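Long-range contacts in putative trimethylamine methyltransferase (Rhizobium meliloti, PDB 4YYC), which probably acts as a methyltransferase, as a member of the trimethylamine methyltransferase family: residues 42-46 with 132-137; 46-51 with 382-387; 50-54 with 341-345; 378-382 with 417-421. All blocks are in the same frame, centred on the assembly; numbering follows the deposited sequence.

The first three contacts follow one run of chain, 42-54, as it is laid onto the rest of the protein. Contact 1 pairs it with a strand, contact 2 lays it on the end of helix 368-383, and contact 3 on helix 334-350. Contact 4 packs helix 368-383 against helix 404-420. Arg46 belongs to contacts 1 and 2, whose centres are 9 Å apart. Leu382 joins contacts 2 and 4, with centres 7 Å apart. Lys133 NZ of contact 1 also meets Glu50 OE2, shared by contacts 2 and 3, in a salt bridge. Contacts 2, 3 and 4 touch the second subunit. An unknown ligand lies about 12 Å from the side chain of Thr386.

Contact 1: residues 42-46 with 132-137; sequences PYIQR and GKATVF
Ile44 and Thr135 form an antiparallel hydrogen-bonded pair, and Gln45 and Ala134 the non-hydrogen-bonded pair next to it. Thr135 N reaches Ile44 O at 2.9 Å, and Ile44 N bonds back to Thr135 O. The pairing ends at Arg46 N, which donates to Lys133 O. Arg46 then folds its side chain back over the opposite backbone. NE gives a straight bond to Thr135 OG1 (2.8 Å, 165°), which lies in the guanidinium plane. NH1 is shared by two carbonyls, Ala134 O at 2.9 Å and Gly132 O at 3.0 Å. NH2 bonds a water that also bonds Gly132 O. Lys133 O lies 3.2 Å above the guanidinium plane, over its centre. These bonds fix the rotation of the group. Thr135 OG1 bonds Thr386 O as well, so it relays the grip to the next segment. On the other side of the strand pair, Tyr43 sets its ring beside Ala134, with CD2 3.7 Å from Ala134 CB. Back on the face of Thr135, Ile44 has CG1 anti to the carbonyl carbon (chi1 -68°), and its CD1 ends 3.5 Å from Phe137 CE2. Lys133 turns its amine to Glu50. The arrangement is a short antiparallel edge-strand pairing. Strand 44-45 borders a small mixed sheet in which 134-137 is the middle strand and 388-389 the other edge.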
# COMPACT_ATOMS: atom_id res chain seq x y z
N PRO A 42 2.12 22.16 -5.44
CA PRO A 42 2.06 22.57 -4.04
C PRO A 42 1.67 21.41 -3.15
O PRO A 42 1.35 20.31 -3.63
CB PRO A 42 0.98 23.63 -4.03
CG PRO A 42 0.11 23.20 -5.11
CD PRO A 42 0.96 22.61 -6.19
N TYR A 43 1.75 21.63 -1.85
CA TYR A 43 1.39 20.64 -0.86
C TYR A 43 0.04 20.00 -1.16
O TYR A 43 -0.86 20.65 -1.68
CB TYR A 43 1.43 21.23 0.56
CG TYR A 43 0.40 22.26 0.86
CD1 TYR A 43 0.61 23.60 0.56
CD2 TYR A 43 -0.83 21.90 1.42
CE1 TYR A 43 -0.35 24.53 0.84
CE2 TYR A 43 -1.80 22.84 1.68
CZ TYR A 43 -1.55 24.15 1.39
OH TYR A 43 -2.51 25.12 1.65
N ILE A 44 -0.07 18.74 -0.80
CA ILE A 44 -1.32 18.01 -0.97
C ILE A 44 -2.40 18.53 -0.01
O ILE A 44 -2.15 18.71 1.18
CB ILE A 44 -1.10 16.50 -0.65
CG1 ILE A 44 -0.20 15.87 -1.73
CG2 ILE A 44 -2.42 15.80 -0.53
CD1 ILE A 44 0.40 14.58 -1.30
N GLN A 45 -3.61 18.73 -0.55
CA GLN A 45 -4.79 18.97 0.28
C GLN A 45 -5.66 17.74 0.10
O GLN A 45 -6.28 17.57 -0.95
CB GLN A 45 -5.55 20.22 -0.16
CG GLN A 45 -4.75 21.45 0.11
CD GLN A 45 -5.46 22.72 -0.30
OE1 GLN A 45 -6.67 22.89 -0.05
NE2 GLN A 45 -4.71 23.63 -0.90
N ARG A 46 -5.71 16.89 1.12
CA ARG A 46 -6.46 15.63 1.02
C ARG A 46 -7.95 15.83 0.96
O ARG A 46 -8.49 16.58 1.78
CB ARG A 46 -6.13 14.69 2.20
CG ARG A 46 -4.79 13.99 2.09
CD ARG A 46 -4.44 13.23 3.35
NE ARG A 46 -3.85 14.13 4.36
CZ ARG A 46 -4.46 14.60 5.46
NH1 ARG A 46 -3.78 15.41 6.23
NH2 ARG A 46 -5.70 14.27 5.79
N GLY A 132 -3.99 19.79 9.66
CA GLY A 132 -5.29 19.63 9.04
C GLY A 132 -5.30 18.61 7.93
O GLY A 132 -4.72 17.54 8.07
N LYS A 133 -5.89 19.00 6.80
CA LYS A 133 -5.98 18.11 5.63
C LYS A 133 -4.76 18.09 4.74
O LYS A 133 -4.75 17.41 3.74
CB LYS A 133 -7.25 18.44 4.79
CG LYS A 133 -8.57 18.29 5.54
CD LYS A 133 -8.81 16.85 5.95
CE LYS A 133 -10.15 16.71 6.61
NZ LYS A 133 -10.63 15.31 6.63
N ALA A 134 -3.70 18.79 5.11
CA ALA A 134 -2.54 18.92 4.26
C ALA A 134 -1.57 17.76 4.45
O ALA A 134 -1.52 17.16 5.54
CB ALA A 134 -1.84 20.24 4.54
N THR A 135 -0.83 17.47 3.39
CA THR A 135 0.27 16.48 3.45
C THR A 135 1.46 17.07 2.72
O THR A 135 1.34 17.55 1.59
CB THR A 135 -0.14 15.12 2.85
OG1 THR A 135 -1.14 14.53 3.69
CG2 THR A 135 1.04 14.16 2.75
N VAL A 136 2.62 17.06 3.41
CA VAL A 136 3.85 17.64 2.91
C VAL A 136 4.94 16.56 2.94
O VAL A 136 5.28 16.05 4.00
CB VAL A 136 4.26 18.82 3.83
CG1 VAL A 136 5.60 19.40 3.44
CG2 VAL A 136 3.18 19.90 3.81
N PHE A 137 5.53 16.29 1.78
CA PHE A 137 6.58 15.29 1.64
C PHE A 137 7.95 15.96 1.73
O PHE A 137 8.22 16.97 1.05
CB PHE A 137 6.49 14.59 0.30
CG PHE A 137 5.27 13.74 0.13
CD1 PHE A 137 4.82 12.93 1.14
CD2 PHE A 137 4.60 13.71 -1.10
CE1 PHE A 137 3.70 12.10 0.93
CE2 PHE A 137 3.50 12.88 -1.31
CZ PHE A 137 3.05 12.09 -0.29
O HOH W 1 -6.56 14.91 8.45
O HOH W 2 -10.65 14.98 3.90

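Contact 2: residues 46-51 with 382-387; sequences RRIREY and LLAGTN
Arg46 bends at its third side-chain torsion (chi3 -83°), which lays the guanidinium flat against Gly385. Ile48 has CG1 between its backbone N and carbonyl carbon (chi1 57°), and this carries CD1 to the two leucines of the helix end. Gly385 CA lies 3.4 Å above the guanidinium plane, over its centre, on the face opposite the one covered by Lys133 O. The group is thus sandwiched between two backbones. Asn387 ND2 comes near the guanidinium edge, but both groups are donors there. Each turns to the carbonyls of Gly132 and Ala134 instead. Ile48 CD1 touches Leu382 CD2 at 4.1 Å and Leu383 CD2 at 4.2 Å. The backbone of the loop is tied by a single direct bond, from Tyr51 N to Leu383 O (2.8 Å, 168°). Glu50 CA adds a CA-H...O contact to the same oxygen at 3.3 Å. Gly385 has positive phi, and its CA lies against the loop. A beta carbon there would lie only 3.0 Å from Glu50 CG, so both backbone shape and space call for glycine. Glu50 carries its carboxylate away, to a salt bridge with Lys133. Tyr51 OH bonds Arg49 O of the second subunit, so the loop also belongs to the dimer interface. Gly385 N bonds Leu382 O at 3.0 Å, one of two bonds back into the last turn. With its positive phi, Gly385 is the C' glycine of a Schellman motif that ends helix 368-383, and the 46-51 loop lies over it.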
# COMPACT_ATOMS: atom_id res chain seq x y z
N ARG A 46 -5.71 16.89 1.12
CA ARG A 46 -6.46 15.63 1.02
C ARG A 46 -7.95 15.83 0.96
O ARG A 46 -8.49 16.58 1.78
CB ARG A 46 -6.13 14.69 2.20
CG ARG A 46 -4.79 13.99 2.09
CD ARG A 46 -4.44 13.23 3.35
NE ARG A 46 -3.85 14.13 4.36
CZ ARG A 46 -4.46 14.60 5.46
NH1 ARG A 46 -3.78 15.41 6.23
NH2 ARG A 46 -5.70 14.27 5.79
N ARG A 47 -8.58 15.22 -0.05
CA ARG A 47 -10.04 15.21 -0.19
C ARG A 47 -10.58 13.87 0.27
O ARG A 47 -11.79 13.71 0.45
CB ARG A 47 -10.46 15.46 -1.64
CG ARG A 47 -9.88 16.71 -2.29
CD ARG A 47 -10.15 17.95 -1.49
NE ARG A 47 -9.72 19.14 -2.23
CZ ARG A 47 -9.32 20.26 -1.66
NH1 ARG A 47 -8.94 21.28 -2.41
NH2 ARG A 47 -9.29 20.36 -0.33
N ILE A 48 -9.69 12.90 0.44
CA ILE A 48 -10.02 11.57 0.90
C ILE A 48 -10.01 11.55 2.43
O ILE A 48 -9.46 12.45 3.08
CB ILE A 48 -9.04 10.51 0.32
CG1 ILE A 48 -7.60 10.82 0.67
CG2 ILE A 48 -9.18 10.46 -1.19
CD1 ILE A 48 -6.67 9.68 0.26
N ARG A 49 -10.63 10.51 2.99
CA ARG A 49 -10.81 10.27 4.43
C ARG A 49 -9.59 9.67 5.08
O ARG A 49 -8.77 9.01 4.39
CB ARG A 49 -11.93 9.24 4.66
CG ARG A 49 -13.29 9.73 4.29
CD ARG A 49 -14.31 8.64 4.46
NE ARG A 49 -15.32 8.83 3.46
CZ ARG A 49 -16.53 8.33 3.52
NH1 ARG A 49 -16.89 7.61 4.57
NH2 ARG A 49 -17.38 8.56 2.54
N GLU A 50 -9.46 9.87 6.40
CA GLU A 50 -8.42 9.20 7.20
C GLU A 50 -8.87 7.78 7.58
O GLU A 50 -10.03 7.56 7.94
CB GLU A 50 -8.08 9.98 8.47
CG GLU A 50 -7.76 11.46 8.18
CD GLU A 50 -8.98 12.39 8.32
OE1 GLU A 50 -10.16 11.99 8.08
OE2 GLU A 50 -8.75 13.56 8.68
N TYR A 51 -7.98 6.80 7.42
CA TYR A 51 -8.28 5.44 7.81
C TYR A 51 -7.94 5.24 9.28
O TYR A 51 -6.81 5.60 9.71
CB TYR A 51 -7.42 4.49 6.98
CG TYR A 51 -7.80 3.06 7.25
CD1 TYR A 51 -9.01 2.55 6.81
CD2 TYR A 51 -6.94 2.19 7.90
CE1 TYR A 51 -9.38 1.26 7.05
CE2 TYR A 51 -7.29 0.87 8.14
CZ TYR A 51 -8.50 0.39 7.69
OH TYR A 51 -8.90 -0.89 7.89
N LEU A 382 -0.22 8.03 3.67
CA LEU A 382 -1.25 8.87 3.06
C LEU A 382 -2.60 8.61 3.71
O LEU A 382 -3.35 9.55 4.04
CB LEU A 382 -1.36 8.59 1.57
CG LEU A 382 -2.42 9.43 0.85
CD1 LEU A 382 -1.99 10.86 0.78
CD2 LEU A 382 -2.72 8.88 -0.53
N LEU A 383 -2.96 7.35 3.87
CA LEU A 383 -4.31 7.03 4.33
C LEU A 383 -4.53 7.39 5.78
O LEU A 383 -5.66 7.69 6.19
CB LEU A 383 -4.62 5.54 4.09
CG LEU A 383 -4.63 5.13 2.62
CD1 LEU A 383 -4.98 3.67 2.54
CD2 LEU A 383 -5.61 5.93 1.82
N ALA A 384 -3.45 7.44 6.56
CA ALA A 384 -3.53 7.92 7.96
C ALA A 384 -3.72 9.42 8.04
O ALA A 384 -4.00 9.93 9.14
CB ALA A 384 -2.25 7.52 8.71
N GLY A 385 -3.54 10.15 6.94
CA GLY A 385 -3.65 11.62 6.99
C GLY A 385 -2.41 12.26 7.57
O GLY A 385 -2.51 13.20 8.36
N THR A 386 -1.24 11.78 7.21
CA THR A 386 -0.01 12.30 7.80
C THR A 386 0.22 13.73 7.27
O THR A 386 0.19 13.96 6.07
CB THR A 386 1.18 11.37 7.50
OG1 THR A 386 0.86 10.06 7.95
CG2 THR A 386 2.45 11.81 8.19
N ASN A 387 0.57 14.67 8.15
CA ASN A 387 0.78 16.05 7.74
C ASN A 387 2.20 16.31 7.25
O ASN A 387 2.38 17.07 6.31
CB ASN A 387 0.48 17.00 8.91
CG ASN A 387 -0.97 16.96 9.34
OD1 ASN A 387 -1.26 16.67 10.49
ND2 ASN A 387 -1.87 17.26 8.43
O HOH W 3 -6.09 10.06 4.07

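Contact 3: residues 50-54 with 341-345; sequences EYEVL and YGAAQ
Tyr51 and Gln345 anchor the loop 50-54 to helix 334-350, the crossover helix of a beta-alpha-beta unit between parallel strands 313-322 and 354-355. Tyr51 has CG anti to the backbone N (chi1 -174°), which carries its ring edge over Tyr341. The two rings make a T-shaped stack, with centroids 5.1 Å apart and planes at 69°. Tyr51 CD2 is the atom that sits over the centre of the Tyr341 ring. Beside it, Val53 CG1 rests on Tyr341 CB at 3.7 Å. Gln345 stands extended from the helix, and both polar atoms of its amide grip the backbone of Val53 and Leu54. OE1 takes two N-H groups. Leu54 N comes in the carbonyl plane, on a lone pair, at 2.9 Å. Val53 N comes from above that plane, also at 2.9 Å. NE2 gives a nearly straight bond in the amide plane to Leu54 O (171°). It also bonds a water that reaches Glu52 OE2. With three backbone partners the amide has little freedom to flip. A leucine in place of Gln345 would probably leave Val53 N, Leu54 N and Leu54 O without their mates and free this end of the loop to shift. Glu52 has a further partner, Arg49 of the second subunit. Leu54 CD1 lies 4.0 Å from Gly342 CA. A second water links the two backbones, bonded to Tyr51 O at 2.6 Å and to Tyr341 O at 2.8 Å.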
# COMPACT_ATOMS: atom_id res chain seq x y z
N GLU A 50 -9.46 9.87 6.40
CA GLU A 50 -8.42 9.20 7.20
C GLU A 50 -8.87 7.78 7.58
O GLU A 50 -10.03 7.56 7.94
CB GLU A 50 -8.08 9.98 8.47
CG GLU A 50 -7.76 11.46 8.18
CD GLU A 50 -8.98 12.39 8.32
OE1 GLU A 50 -10.16 11.99 8.08
OE2 GLU A 50 -8.75 13.56 8.68
N TYR A 51 -7.98 6.80 7.42
CA TYR A 51 -8.28 5.44 7.81
C TYR A 51 -7.94 5.24 9.28
O TYR A 51 -6.81 5.60 9.71
CB TYR A 51 -7.42 4.49 6.98
CG TYR A 51 -7.80 3.06 7.25
CD1 TYR A 51 -9.01 2.55 6.81
CD2 TYR A 51 -6.94 2.19 7.90
CE1 TYR A 51 -9.38 1.26 7.05
CE2 TYR A 51 -7.29 0.87 8.14
CZ TYR A 51 -8.50 0.39 7.69
OH TYR A 51 -8.90 -0.89 7.89
N GLU A 52 -8.89 4.68 10.02
CA GLU A 52 -8.83 4.49 11.48
C GLU A 52 -8.73 3.02 11.83
O GLU A 52 -9.42 2.21 11.22
CB GLU A 52 -10.09 4.94 12.13
CG GLU A 52 -10.53 6.30 11.73
CD GLU A 52 -11.68 6.80 12.58
OE1 GLU A 52 -12.60 6.03 13.02
OE2 GLU A 52 -11.68 7.99 12.80
N VAL A 53 -7.90 2.72 12.83
CA VAL A 53 -7.80 1.42 13.42
C VAL A 53 -8.28 1.27 14.86
O VAL A 53 -8.44 0.16 15.30
CB VAL A 53 -6.39 0.84 13.28
CG1 VAL A 53 -6.02 0.80 11.79
CG2 VAL A 53 -5.39 1.64 14.08
N LEU A 54 -8.50 2.37 15.58
CA LEU A 54 -8.97 2.30 16.96
C LEU A 54 -10.33 2.92 17.02
O LEU A 54 -10.58 3.94 16.38
CB LEU A 54 -8.05 3.07 17.89
CG LEU A 54 -6.60 2.61 17.98
CD1 LEU A 54 -5.70 3.58 18.70
CD2 LEU A 54 -6.62 1.22 18.61
N TYR A 341 -1.17 4.26 12.10
CA TYR A 341 -2.58 4.65 11.90
C TYR A 341 -3.18 5.13 13.21
O TYR A 341 -3.90 6.11 13.26
CB TYR A 341 -3.43 3.48 11.38
CG TYR A 341 -3.36 3.17 9.89
CD1 TYR A 341 -3.68 4.14 8.93
CD2 TYR A 341 -3.01 1.90 9.44
CE1 TYR A 341 -3.69 3.83 7.58
CE2 TYR A 341 -2.97 1.62 8.08
CZ TYR A 341 -3.33 2.58 7.17
OH TYR A 341 -3.30 2.33 5.82
N GLY A 342 -2.92 4.39 14.29
CA GLY A 342 -3.43 4.71 15.59
C GLY A 342 -2.86 6.01 16.12
O GLY A 342 -3.58 6.86 16.71
N ALA A 343 -1.58 6.20 15.91
CA ALA A 343 -0.92 7.41 16.42
C ALA A 343 -1.51 8.65 15.73
O ALA A 343 -1.69 9.72 16.34
CB ALA A 343 0.59 7.32 16.22
N ALA A 344 -1.81 8.54 14.45
CA ALA A 344 -2.46 9.65 13.74
C ALA A 344 -3.81 10.04 14.36
O ALA A 344 -4.12 11.23 14.50
CB ALA A 344 -2.65 9.30 12.27
N GLN A 345 -4.59 9.04 14.75
CA GLN A 345 -5.82 9.28 15.44
C GLN A 345 -5.58 10.02 16.74
O GLN A 345 -6.29 11.01 17.04
CB GLN A 345 -6.58 7.98 15.75
CG GLN A 345 -7.03 7.24 14.51
CD GLN A 345 -7.81 5.98 14.83
OE1 GLN A 345 -7.29 4.86 14.69
NE2 GLN A 345 -9.01 6.16 15.31
O HOH W 4 -5.39 7.26 11.13
O HOH W 5 -10.17 8.82 15.45

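Contact 4: residues 378-382 with 417-421; sequences LNMTL and MQKMA
Asn379 brings a flat amide to the selenomethionine at 417, crossing that side chain at about a right angle with OD1 turned toward its SE-CE end. Asn379 has two conformers, so the close approach is doubtful. Its ND2 bonds Asn376 OD1 of the second subunit. The remaining contacts are apolar helix-to-helix packing between 368-383 and 404-420. Leu378 and Leu382 lie one turn apart on the first helix and both face the second. Met417 bends at chi2 (-61°), which spreads its chain across both leucines. Met417 CG meets Leu378 CD2 at 3.8 Å. Its SE lies 4.0 Å from Leu382 CD2. An alanine at Leu378 lacks the isopropyl end (CG, CD1 and CD2), which is likely to open a gap beside Met417 CG and let that long side chain turn more freely. Leu382 has CG anti to its backbone N (chi1 180°), and its two methyls divide between neighbours. CD2 also lies 3.8 Å from Met417 O, the carbonyl that accepts the helix bond from Ala421 N. In the conformer given, one of two, CG of Met420, another selenomethionine, also approaches this methyl. The other methyl, Leu382 CD1, rests 4.2 Å from Ala421 CB.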
# COMPACT_ATOMS: atom_id res chain seq x y z
N LEU A 378 4.32 3.84 2.79
CA LEU A 378 3.82 5.05 2.15
C LEU A 378 2.30 5.08 1.98
O LEU A 378 1.64 6.12 2.17
CB LEU A 378 4.52 5.27 0.80
CG LEU A 378 4.16 6.57 0.07
CD1 LEU A 378 4.71 7.73 0.89
CD2 LEU A 378 4.81 6.51 -1.31
N ASN A 379 1.71 3.95 1.64
CA ASN A 379 0.25 3.91 1.54
C ASN A 379 -0.41 4.19 2.90
O ASN A 379 -1.36 4.94 2.96
CB ASN A 379 -0.23 2.58 0.89
CG ASN A 379 -0.01 2.57 -0.63
OD1 ASN A 379 -0.53 3.43 -1.38
ND2 ASN A 379 0.72 1.57 -1.10
N MSE A 380 0.12 3.65 3.97
CA MSE A 380 -0.37 3.97 5.33
C MSE A 380 -0.18 5.44 5.59
O MSE A 380 -1.05 6.12 6.12
CB MSE A 380 0.33 3.09 6.37
CG MSE A 380 0.10 3.48 7.81
SE MSE A 380 1.11 5.02 8.43
CE MSE A 380 2.88 4.18 8.37
N THR A 381 0.95 5.99 5.13
CA THR A 381 1.28 7.38 5.46
C THR A 381 0.20 8.30 4.91
O THR A 381 -0.31 9.20 5.58
CB THR A 381 2.65 7.75 4.87
OG1 THR A 381 3.66 6.91 5.45
CG2 THR A 381 3.01 9.18 5.13
N LEU A 382 -0.22 8.03 3.67
CA LEU A 382 -1.25 8.87 3.06
C LEU A 382 -2.60 8.61 3.71
O LEU A 382 -3.35 9.55 4.04
CB LEU A 382 -1.36 8.59 1.57
CG LEU A 382 -2.42 9.43 0.85
CD1 LEU A 382 -1.99 10.86 0.78
CD2 LEU A 382 -2.72 8.88 -0.53
N MSE A 417 0.65 9.34 -5.00
CA MSE A 417 -0.05 9.65 -3.76
C MSE A 417 -0.71 11.03 -3.82
O MSE A 417 -1.84 11.21 -3.38
CB MSE A 417 0.88 9.63 -2.53
CG MSE A 417 1.57 8.30 -2.29
SE MSE A 417 0.36 6.78 -1.96
CE MSE A 417 1.44 5.27 -2.71
N GLN A 418 -0.04 11.99 -4.44
CA GLN A 418 -0.59 13.32 -4.62
C GLN A 418 -1.88 13.27 -5.44
O GLN A 418 -2.87 13.92 -5.10
CB GLN A 418 0.46 14.23 -5.30
CG GLN A 418 -0.01 15.62 -5.58
CD GLN A 418 0.80 16.74 -4.97
OE1 GLN A 418 2.02 16.63 -4.81
NE2 GLN A 418 0.15 17.87 -4.75
N LYS A 419 -1.87 12.48 -6.49
CA LYS A 419 -3.07 12.36 -7.33
C LYS A 419 -4.18 11.60 -6.59
O LYS A 419 -5.35 12.02 -6.64
CB LYS A 419 -2.69 11.70 -8.65
CG LYS A 419 -3.86 11.47 -9.59
CD LYS A 419 -4.49 12.81 -10.04
CE LYS A 419 -5.65 12.56 -10.99
NZ LYS A 419 -5.19 11.75 -12.16
N MSE A 420 -3.83 10.51 -5.90
CA MSE A 420 -4.79 9.71 -5.12
C MSE A 420 -5.53 10.56 -4.13
O MSE A 420 -6.74 10.41 -3.92
CB MSE A 420 -4.04 8.59 -4.37
CG MSE A 420 -4.90 7.72 -3.44
SE MSE A 420 -5.81 6.45 -4.63
CE MSE A 420 -4.12 5.47 -4.90
N ALA A 421 -4.81 11.45 -3.48
CA ALA A 421 -5.36 12.31 -2.43
C ALA A 421 -6.49 13.19 -2.89
O ALA A 421 -7.27 13.63 -2.05
CB ALA A 421 -4.25 13.16 -1.86